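Local atomic coordinates of phosphoribosylaminoimidazole carboxylase, ATPase subunit (Thermus thermophilus, PDB entry 3AW8), a protein that probably catalyses the ATP-dependent carboxylation of 5-aminoimidazole ribonucleotide with bicarbonate, giving N5-carboxyaminoimidazole ribonucleotide in purine biosynthesis. Residues F47-E50 and G51-L54; V263-S266 and G267-T270; Q223-A226 and E227-L231. All coordinates share one frame; numbering follows the deposited sequence.

Interaction 1. Residues F47-E50 and G51-L54; sequences FLDE and GALL
Asp49 turns its carboxylate over the first turn of helix 50-57 and meets the backbone of Gly51 and Ala52. Its CG stands anti to the backbone N (chi1 169°), which carries OD2 to the helix end, while OD1 lies beside the methyl of Ala52. OD2 lies 2.9 Å from Gly51 N and 3.2 Å from Ala52 N, two weak capping bonds, the first bent at 118°. Aspartate suits this N-cap because its short arm reaches amides of the first turn, which lack the i-4 carbonyl partner. Leu53 N gives a straight bond to Asp49 O (2.9 Å). Glu50 and Leu54 side chains run side by side in the same direction, CG of Glu50 4.1 Å from CD1 of Leu54; beyond this aliphatic contact, OE1 of Glu50 forms a salt bridge with Arg77. Leu53 is buried, its CG 3.8 Å from Phe47 O, and packs on Leu28, Ala74 and Leu78. In place of Asp49, an alanine would lack the carboxylate, and the amides of Gly51 and Ala52 would probably lose their capping partner. The carboxylate's negative charge beside the helix dipole's positive end would probably stabilise this helix in the Rossmann-like N-terminal domain.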
ATOM      1  N   PHE A  47     -15.770 -21.709 -12.135  1.00 45.99           N
ATOM      2  CA  PHE A  47     -14.806 -22.518 -11.390  1.00 47.82           C
ATOM      3  C   PHE A  47     -14.929 -23.998 -11.716  1.00 48.38           C
ATOM      4  O   PHE A  47     -13.982 -24.760 -11.532  1.00 48.60           O
ATOM      5  CB  PHE A  47     -14.984 -22.315  -9.884  1.00 47.35           C
ATOM      6  CG  PHE A  47     -14.652 -20.930  -9.421  1.00 50.20           C
ATOM      7  CD1 PHE A  47     -13.348 -20.448  -9.504  1.00 48.24           C
ATOM      8  CD2 PHE A  47     -15.646 -20.092  -8.913  1.00 50.76           C
ATOM      9  CE1 PHE A  47     -13.038 -19.156  -9.089  1.00 49.15           C
ATOM     10  CE2 PHE A  47     -15.345 -18.799  -8.498  1.00 49.96           C
ATOM     11  CZ  PHE A  47     -14.042 -18.328  -8.585  1.00 48.87           C
ATOM     12  N   LEU A  48     -16.099 -24.401 -12.200  1.00 49.21           N
ATOM     13  CA  LEU A  48     -16.316 -25.793 -12.545  1.00 51.15           C
ATOM     14  C   LEU A  48     -16.108 -26.069 -14.029  1.00 52.18           C
ATOM     15  O   LEU A  48     -16.365 -27.177 -14.504  1.00 53.68           O
ATOM     16  CB  LEU A  48     -17.706 -26.236 -12.095  1.00 50.47           C
ATOM     17  CG  LEU A  48     -17.813 -26.223 -10.568  1.00 51.09           C
ATOM     18  CD1 LEU A  48     -19.169 -26.759 -10.141  1.00 48.85           C
ATOM     19  CD2 LEU A  48     -16.674 -27.050  -9.965  1.00 48.70           C
ATOM     20  N   ASP A  49     -15.643 -25.053 -14.753  1.00 52.02           N
ATOM     21  CA  ASP A  49     -15.337 -25.188 -16.171  1.00 52.39           C
ATOM     22  C   ASP A  49     -13.875 -25.626 -16.174  1.00 52.41           C
ATOM     23  O   ASP A  49     -12.961 -24.803 -16.088  1.00 53.37           O
ATOM     24  CB  ASP A  49     -15.500 -23.843 -16.885  1.00 54.13           C
ATOM     25  CG  ASP A  49     -14.934 -23.847 -18.306  1.00 58.31           C
ATOM     26  OD1 ASP A  49     -15.142 -22.839 -19.019  1.00 59.34           O
ATOM     27  OD2 ASP A  49     -14.276 -24.839 -18.710  1.00 58.09           O
ATOM     28  N   GLU A  50     -13.663 -26.934 -16.254  1.00 51.58           N
ATOM     29  CA  GLU A  50     -12.322 -27.500 -16.220  1.00 49.69           C
ATOM     30  C   GLU A  50     -11.380 -26.825 -17.207  1.00 47.79           C
ATOM     31  O   GLU A  50     -10.199 -26.638 -16.911  1.00 46.44           O
ATOM     32  CB  GLU A  50     -12.386 -29.005 -16.486  1.00 50.68           C
ATOM     33  CG  GLU A  50     -11.230 -29.785 -15.903  1.00 52.22           C
ATOM     34  CD  GLU A  50     -11.479 -31.280 -15.904  1.00 54.09           C
ATOM     35  OE1 GLU A  50     -10.736 -31.998 -15.203  1.00 55.37           O
ATOM     36  OE2 GLU A  50     -12.410 -31.738 -16.603  1.00 54.18           O
ATOM     37  N   GLY A  51     -11.906 -26.454 -18.373  1.00 46.67           N
ATOM     38  CA  GLY A  51     -11.084 -25.802 -19.379  1.00 45.08           C
ATOM     39  C   GLY A  51     -10.478 -24.512 -18.861  1.00 45.28           C
ATOM     40  O   GLY A  51      -9.264 -24.309 -18.926  1.00 43.71           O
ATOM     41  N   ALA A  52     -11.329 -23.637 -18.333  1.00 45.42           N
ATOM     42  CA  ALA A  52     -10.875 -22.364 -17.798  1.00 43.49           C
ATOM     43  C   ALA A  52      -9.953 -22.601 -16.609  1.00 42.24           C
ATOM     44  O   ALA A  52      -8.939 -21.924 -16.453  1.00 41.83           O
ATOM     45  CB  ALA A  52     -12.069 -21.528 -17.384  1.00 43.36           C
ATOM     46  N   LEU A  53     -10.300 -23.582 -15.784  1.00 41.67           N
ATOM     47  CA  LEU A  53      -9.505 -23.896 -14.611  1.00 42.04           C
ATOM     48  C   LEU A  53      -8.057 -24.199 -14.984  1.00 43.81           C
ATOM     49  O   LEU A  53      -7.139 -23.544 -14.496  1.00 43.29           O
ATOM     50  CB  LEU A  53     -10.104 -25.094 -13.868  1.00 41.66           C
ATOM     51  CG  LEU A  53     -10.240 -24.985 -12.346  1.00 42.83           C
ATOM     52  CD1 LEU A  53     -10.216 -26.362 -11.741  1.00 43.20           C
ATOM     53  CD2 LEU A  53      -9.110 -24.184 -11.770  1.00 45.81           C
ATOM     54  N   LEU A  54      -7.856 -25.192 -15.854  1.00 46.38           N
ATOM     55  CA  LEU A  54      -6.513 -25.596 -16.283  1.00 47.25           C
ATOM     56  C   LEU A  54      -5.757 -24.521 -17.074  1.00 47.18           C
ATOM     57  O   LEU A  54      -4.535 -24.399 -16.961  1.00 43.01           O
ATOM     58  CB  LEU A  54      -6.604 -26.884 -17.099  1.00 48.67           C
ATOM     59  CG  LEU A  54      -7.243 -28.048 -16.331  1.00 51.28           C
ATOM     60  CD1 LEU A  54      -7.426 -29.227 -17.263  1.00 50.61           C
ATOM     61  CD2 LEU A  54      -6.376 -28.435 -15.132  1.00 51.64           C
TER

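Interaction 2. Residues V263-S266 and G267-T270; sequences VHNS and GHWT
His268 lays its imidazole across Asn265. The CA of Asn265 sits over one ring face, 3.7 Å from the centroid, a CH-pi contact, and Asn265 O lies above the same ring, displaced toward the rim. The Asn265 amide is turned 31° from the imidazole plane, with ND2 3.1 Å from CD2 of His268. A flat imidazole suits this place, its face against CA and its rim near the amide. CG of His268 stands anti to the carbonyl carbon, folding the ring back over the preceding turn.

Trp269 brings the edge of its indole to the chain, NE1 3.2 Å from Ser266 O, while the methyl of Thr270 covers the middle of one indole face. A short 3-10 turn at 265-267, held by Gly267 N to His264 O (2.9 Å) and a weak bond from His268 N to Asn265 O, runs into a type I beta turn from Gly267 to Thr270. Gly267 O accepts from both N and OG1 of Thr270, a double grip that suits a threonine at the last position. The loop leads from strand 253-260 to helix 270-273 in the ATP-grasp domain.

Further out, ND1 of His264 accepts from Ser266 N (3.1 Å) and shares a hydrogen bond with Ser266 OG, which also bonds Ser182. Lys335 and Asn304 hold OD1 of Asn265, and His338 meets the ring of His268. The His264 side chain lies about 8 Å from the bound AMP and about 6 Å from those of His203 and Glu258, which line the AMP pocket and are predicted to bind ATP.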
ATOM      1  N   VAL A 263      -7.864 -14.258   4.062  1.00 32.30           N
ATOM      2  CA  VAL A 263      -7.824 -12.926   4.610  1.00 31.03           C
ATOM      3  C   VAL A 263      -9.292 -12.621   4.845  1.00 33.61           C
ATOM      4  O   VAL A 263     -10.161 -13.121   4.128  1.00 30.95           O
ATOM      5  CB  VAL A 263      -7.217 -11.936   3.625  1.00 31.67           C
ATOM      6  CG1 VAL A 263      -5.706 -12.118   3.604  1.00 29.93           C
ATOM      7  CG2 VAL A 263      -7.821 -12.142   2.228  1.00 29.43           C
ATOM      8  N   HIS A 264      -9.566 -11.804   5.853  1.00 36.27           N
ATOM      9  CA  HIS A 264     -10.938 -11.517   6.235  1.00 36.65           C
ATOM     10  C   HIS A 264     -11.232 -10.028   6.320  1.00 36.49           C
ATOM     11  O   HIS A 264     -10.331  -9.223   6.552  1.00 35.24           O
ATOM     12  CB  HIS A 264     -11.196 -12.197   7.582  1.00 37.82           C
ATOM     13  CG  HIS A 264     -12.638 -12.309   7.948  1.00 39.60           C
ATOM     14  ND1 HIS A 264     -13.253 -11.440   8.821  1.00 39.03           N
ATOM     15  CD2 HIS A 264     -13.584 -13.204   7.575  1.00 40.50           C
ATOM     16  CE1 HIS A 264     -14.516 -11.796   8.973  1.00 41.04           C
ATOM     17  NE2 HIS A 264     -14.742 -12.862   8.229  1.00 40.95           N
ATOM     18  N   ASN A 265     -12.505  -9.690   6.127  1.00 35.93           N
ATOM     19  CA  ASN A 265     -12.999  -8.320   6.159  1.00 35.84           C
ATOM     20  C   ASN A 265     -12.668  -7.622   7.476  1.00 37.57           C
ATOM     21  O   ASN A 265     -12.348  -6.431   7.496  1.00 37.77           O
ATOM     22  CB  ASN A 265     -14.511  -8.334   5.945  1.00 33.68           C
ATOM     23  CG  ASN A 265     -15.079  -6.967   5.591  1.00 34.87           C
ATOM     24  OD1 ASN A 265     -16.233  -6.871   5.170  1.00 33.58           O
ATOM     25  ND2 ASN A 265     -14.280  -5.906   5.757  1.00 30.99           N
ATOM     26  N   SER A 266     -12.738  -8.366   8.572  1.00 38.57           N
ATOM     27  CA  SER A 266     -12.450  -7.805   9.885  1.00 39.06           C
ATOM     28  C   SER A 266     -10.964  -7.498  10.060  1.00 37.78           C
ATOM     29  O   SER A 266     -10.530  -7.150  11.151  1.00 39.91           O
ATOM     30  CB  SER A 266     -12.892  -8.777  10.979  1.00 38.29           C
ATOM     31  OG  SER A 266     -12.017  -9.887  11.040  1.00 41.20           O
ATOM     32  N   GLY A 267     -10.185  -7.626   8.993  1.00 36.43           N
ATOM     33  CA  GLY A 267      -8.761  -7.357   9.095  1.00 35.06           C
ATOM     34  C   GLY A 267      -8.224  -6.312   8.131  1.00 37.11           C
ATOM     35  O   GLY A 267      -7.013  -6.077   8.079  1.00 36.06           O
ATOM     36  N   HIS A 268      -9.106  -5.671   7.369  1.00 36.54           N
ATOM     37  CA  HIS A 268      -8.654  -4.677   6.415  1.00 37.36           C
ATOM     38  C   HIS A 268      -7.927  -3.536   7.083  1.00 38.00           C
ATOM     39  O   HIS A 268      -7.171  -2.822   6.431  1.00 40.42           O
ATOM     40  CB  HIS A 268      -9.821  -4.138   5.601  1.00 39.47           C
ATOM     41  CG  HIS A 268     -10.491  -5.178   4.767  1.00 40.33           C
ATOM     42  ND1 HIS A 268      -9.880  -6.370   4.440  1.00 39.65           N
ATOM     43  CD2 HIS A 268     -11.712  -5.206   4.183  1.00 40.24           C
ATOM     44  CE1 HIS A 268     -10.698  -7.089   3.692  1.00 39.92           C
ATOM     45  NE2 HIS A 268     -11.816  -6.405   3.522  1.00 40.89           N
ATOM     46  N   TRP A 269      -8.142  -3.360   8.384  1.00 37.64           N
ATOM     47  CA  TRP A 269      -7.475  -2.276   9.112  1.00 37.72           C
ATOM     48  C   TRP A 269      -5.958  -2.498   9.199  1.00 38.87           C
ATOM     49  O   TRP A 269      -5.209  -1.565   9.496  1.00 37.84           O
ATOM     50  CB  TRP A 269      -8.033  -2.153  10.529  1.00 36.08           C
ATOM     51  CG  TRP A 269      -7.802  -3.381  11.353  1.00 36.91           C
ATOM     52  CD1 TRP A 269      -8.593  -4.496  11.401  1.00 36.41           C
ATOM     53  CD2 TRP A 269      -6.671  -3.656  12.186  1.00 36.37           C
ATOM     54  NE1 TRP A 269      -8.021  -5.448  12.209  1.00 36.93           N
ATOM     55  CE2 TRP A 269      -6.841  -4.958  12.705  1.00 37.06           C
ATOM     56  CE3 TRP A 269      -5.528  -2.932  12.541  1.00 38.39           C
ATOM     57  CZ2 TRP A 269      -5.909  -5.552  13.567  1.00 36.67           C
ATOM     58  CZ3 TRP A 269      -4.594  -3.527  13.398  1.00 39.06           C
ATOM     59  CH2 TRP A 269      -4.796  -4.824  13.900  1.00 37.59           C
ATOM     60  N   THR A 270      -5.506  -3.725   8.939  1.00 37.53           N
ATOM     61  CA  THR A 270      -4.083  -4.021   9.029  1.00 38.77           C
ATOM     62  C   THR A 270      -3.250  -3.419   7.904  1.00 40.47           C
ATOM     63  O   THR A 270      -2.014  -3.418   7.976  1.00 39.72           O
ATOM     64  CB  THR A 270      -3.804  -5.548   9.095  1.00 39.69           C
ATOM     65  OG1 THR A 270      -4.154  -6.164   7.853  1.00 39.57           O
ATOM     66  CG2 THR A 270      -4.597  -6.194  10.229  1.00 38.43           C
TER

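Interaction 3. Residues Q223-A226 and E227-L231; sequences QKKA and EAYAL
Gln223 in helix 220-237 reaches forward to Glu227. Its chain bends at chi2 (-64°), bringing the amide across the Glu227 carboxylate at a slant, the two planes 66° apart. NE2 gives a weak, bent hydrogen bond to OE2 of Glu227 (2.6 Å), while OE1 of Gln223 makes a weak bond with the backbone of Leu198. An amide suits this position because one end can donate along the helix and the other can accept from the sheet. Glu227 N binds Gln223 O at 2.8 Å.

Lys224 joins mainly through its backbone, its O accepting from Ala228 N (2.8 Å). Lys224 NZ is 4.7 Å from Glu227 OE2, too far for contact, and the opposite charges would probably attract mildly.

Lys225 and Tyr229 run side by side in the same direction. With CG of Lys225 anti to the backbone N (chi1 -160°), the aliphatic stem passes beside the ring, CG 3.6 Å from CE2 of Tyr229. The last bend brings NZ into the plane of the ring at its edge, where it donates to OH of Tyr229 (2.7 Å); a long, weak ion pair with Glu253 gives the ammonium a second partner. A lysine suits the site: its aliphatic stem lies along the ring while its ammonium reaches the phenol oxygen. Lys225 O sits over one ring face, toward the rim, and also accepts from Tyr229 N.

Ala226 O takes the amide of Ala230 at 2.9 Å. Both alanines belong to the buried side of the helix, where small methyls permit close approach to the sheet: Ala226 meets Leu183, Leu198 and Leu254, and Ala230 meets Phe195, Leu183 and Ala185. The helix lies against strands 179-187, 193-204 and 253-260, with Tyr229 extending to Val109 and Pro110.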
ATOM      1  N   GLN A 223      -6.330 -12.659  24.810  1.00 75.05           N
ATOM      2  CA  GLN A 223      -5.493 -12.772  23.617  1.00 73.95           C
ATOM      3  C   GLN A 223      -4.902 -14.169  23.498  1.00 74.59           C
ATOM      4  O   GLN A 223      -5.095 -14.853  22.489  1.00 74.82           O
ATOM      5  CB  GLN A 223      -4.354 -11.746  23.651  1.00 72.25           C
ATOM      6  CG  GLN A 223      -4.555 -10.563  22.716  1.00 70.12           C
ATOM      7  CD  GLN A 223      -4.584 -10.967  21.251  1.00 68.22           C
ATOM      8  OE1 GLN A 223      -5.288 -10.363  20.452  1.00 67.64           O
ATOM      9  NE2 GLN A 223      -3.810 -11.982  20.896  1.00 66.87           N
ATOM     10  N   LYS A 224      -4.176 -14.587  24.530  1.00 74.66           N
ATOM     11  CA  LYS A 224      -3.553 -15.903  24.538  1.00 73.94           C
ATOM     12  C   LYS A 224      -4.590 -16.996  24.316  1.00 72.77           C
ATOM     13  O   LYS A 224      -4.320 -18.000  23.655  1.00 71.68           O
ATOM     14  CB  LYS A 224      -2.831 -16.125  25.868  1.00 76.36           C
ATOM     15  CG  LYS A 224      -1.352 -15.755  25.853  1.00 78.69           C
ATOM     16  CD  LYS A 224      -1.114 -14.319  25.403  1.00 80.43           C
ATOM     17  CE  LYS A 224       0.378 -14.001  25.355  1.00 80.95           C
ATOM     18  NZ  LYS A 224       1.134 -14.947  24.479  1.00 81.03           N
ATOM     19  N   LYS A 225      -5.778 -16.784  24.874  1.00 71.70           N
ATOM     20  CA  LYS A 225      -6.878 -17.734  24.759  1.00 71.57           C
ATOM     21  C   LYS A 225      -7.198 -17.943  23.275  1.00 70.91           C
ATOM     22  O   LYS A 225      -7.168 -19.072  22.768  1.00 70.39           O
ATOM     23  CB  LYS A 225      -8.102 -17.182  25.514  1.00 72.00           C
ATOM     24  CG  LYS A 225      -9.173 -18.210  25.912  1.00 72.78           C
ATOM     25  CD  LYS A 225     -10.188 -17.577  26.882  1.00 73.35           C
ATOM     26  CE  LYS A 225     -11.264 -18.555  27.365  1.00 73.73           C
ATOM     27  NZ  LYS A 225     -12.245 -18.961  26.312  1.00 74.60           N
ATOM     28  N   ALA A 226      -7.487 -16.841  22.586  1.00 68.88           N
ATOM     29  CA  ALA A 226      -7.806 -16.866  21.163  1.00 66.58           C
ATOM     30  C   ALA A 226      -6.654 -17.440  20.346  1.00 64.52           C
ATOM     31  O   ALA A 226      -6.852 -18.285  19.473  1.00 62.84           O
ATOM     32  CB  ALA A 226      -8.129 -15.457  20.686  1.00 67.23           C
ATOM     33  N   GLU A 227      -5.444 -16.979  20.634  1.00 63.26           N
ATOM     34  CA  GLU A 227      -4.277 -17.453  19.914  1.00 63.62           C
ATOM     35  C   GLU A 227      -4.092 -18.953  20.095  1.00 63.94           C
ATOM     36  O   GLU A 227      -3.704 -19.656  19.161  1.00 63.02           O
ATOM     37  CB  GLU A 227      -3.033 -16.699  20.382  1.00 63.11           C
ATOM     38  CG  GLU A 227      -3.072 -15.216  20.058  1.00 65.38           C
ATOM     39  CD  GLU A 227      -1.753 -14.520  20.325  1.00 67.09           C
ATOM     40  OE1 GLU A 227      -0.722 -15.009  19.824  1.00 69.57           O
ATOM     41  OE2 GLU A 227      -1.741 -13.486  21.026  1.00 68.48           O
ATOM     42  N   ALA A 228      -4.381 -19.439  21.298  1.00 65.09           N
ATOM     43  CA  ALA A 228      -4.249 -20.856  21.608  1.00 64.57           C
ATOM     44  C   ALA A 228      -5.215 -21.675  20.750  1.00 65.59           C
ATOM     45  O   ALA A 228      -4.831 -22.679  20.136  1.00 64.85           O
ATOM     46  CB  ALA A 228      -4.527 -21.083  23.079  1.00 63.92           C
ATOM     47  N   TYR A 229      -6.472 -21.248  20.710  1.00 65.04           N
ATOM     48  CA  TYR A 229      -7.462 -21.946  19.906  1.00 66.15           C
ATOM     49  C   TYR A 229      -7.016 -21.916  18.442  1.00 65.93           C
ATOM     50  O   TYR A 229      -7.121 -22.912  17.723  1.00 65.85           O
ATOM     51  CB  TYR A 229      -8.833 -21.270  20.027  1.00 68.79           C
ATOM     52  CG  TYR A 229      -9.419 -21.234  21.425  1.00 71.08           C
ATOM     53  CD1 TYR A 229      -9.429 -22.370  22.232  1.00 72.59           C
ATOM     54  CD2 TYR A 229     -10.025 -20.080  21.913  1.00 72.32           C
ATOM     55  CE1 TYR A 229     -10.034 -22.362  23.489  1.00 73.23           C
ATOM     56  CE2 TYR A 229     -10.636 -20.059  23.169  1.00 75.07           C
ATOM     57  CZ  TYR A 229     -10.640 -21.206  23.951  1.00 74.42           C
ATOM     58  OH  TYR A 229     -11.274 -21.202  25.175  1.00 73.71           O
ATOM     59  N   ALA A 230      -6.505 -20.766  18.012  1.00 65.08           N
ATOM     60  CA  ALA A 230      -6.062 -20.589  16.635  1.00 63.22           C
ATOM     61  C   ALA A 230      -4.898 -21.496  16.266  1.00 62.77           C
ATOM     62  O   ALA A 230      -4.850 -22.032  15.158  1.00 62.54           O
ATOM     63  CB  ALA A 230      -5.684 -19.142  16.399  1.00 62.70           C
ATOM     64  N   LEU A 231      -3.961 -21.665  17.191  1.00 62.37           N
ATOM     65  CA  LEU A 231      -2.798 -22.506  16.944  1.00 62.31           C
ATOM     66  C   LEU A 231      -3.252 -23.947  16.740  1.00 63.46           C
ATOM     67  O   LEU A 231      -2.763 -24.661  15.852  1.00 62.78           O
ATOM     68  CB  LEU A 231      -1.835 -22.435  18.131  1.00 61.78           C
ATOM     69  CG  LEU A 231      -0.345 -22.319  17.806  1.00 61.52           C
ATOM     70  CD1 LEU A 231       0.446 -22.412  19.095  1.00 60.33           C
ATOM     71  CD2 LEU A 231       0.078 -23.409  16.841  1.00 60.01           C
TER

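The three contacts do not touch; interactions 2 and 3 come within about 8 Å at their nearest atoms. Interaction 2 is the buried one, its centre about 8 Å from the centre of the chain, whereas interactions 1 and 3 are partly buried and lie on opposite sides of that centre, their own centres about 38 Å apart. Interactions 2 and 3 fall in the ATP-grasp domain and both pack against strand 193-204; interaction 1 belongs to the preATP-grasp domain. Chemistry follows place: a carboxylate caps a helix start in interaction 1, polar and charged side chains pair along a half-covered helix in interaction 3, and rings, amide and hydroxyls interlock in interaction 2.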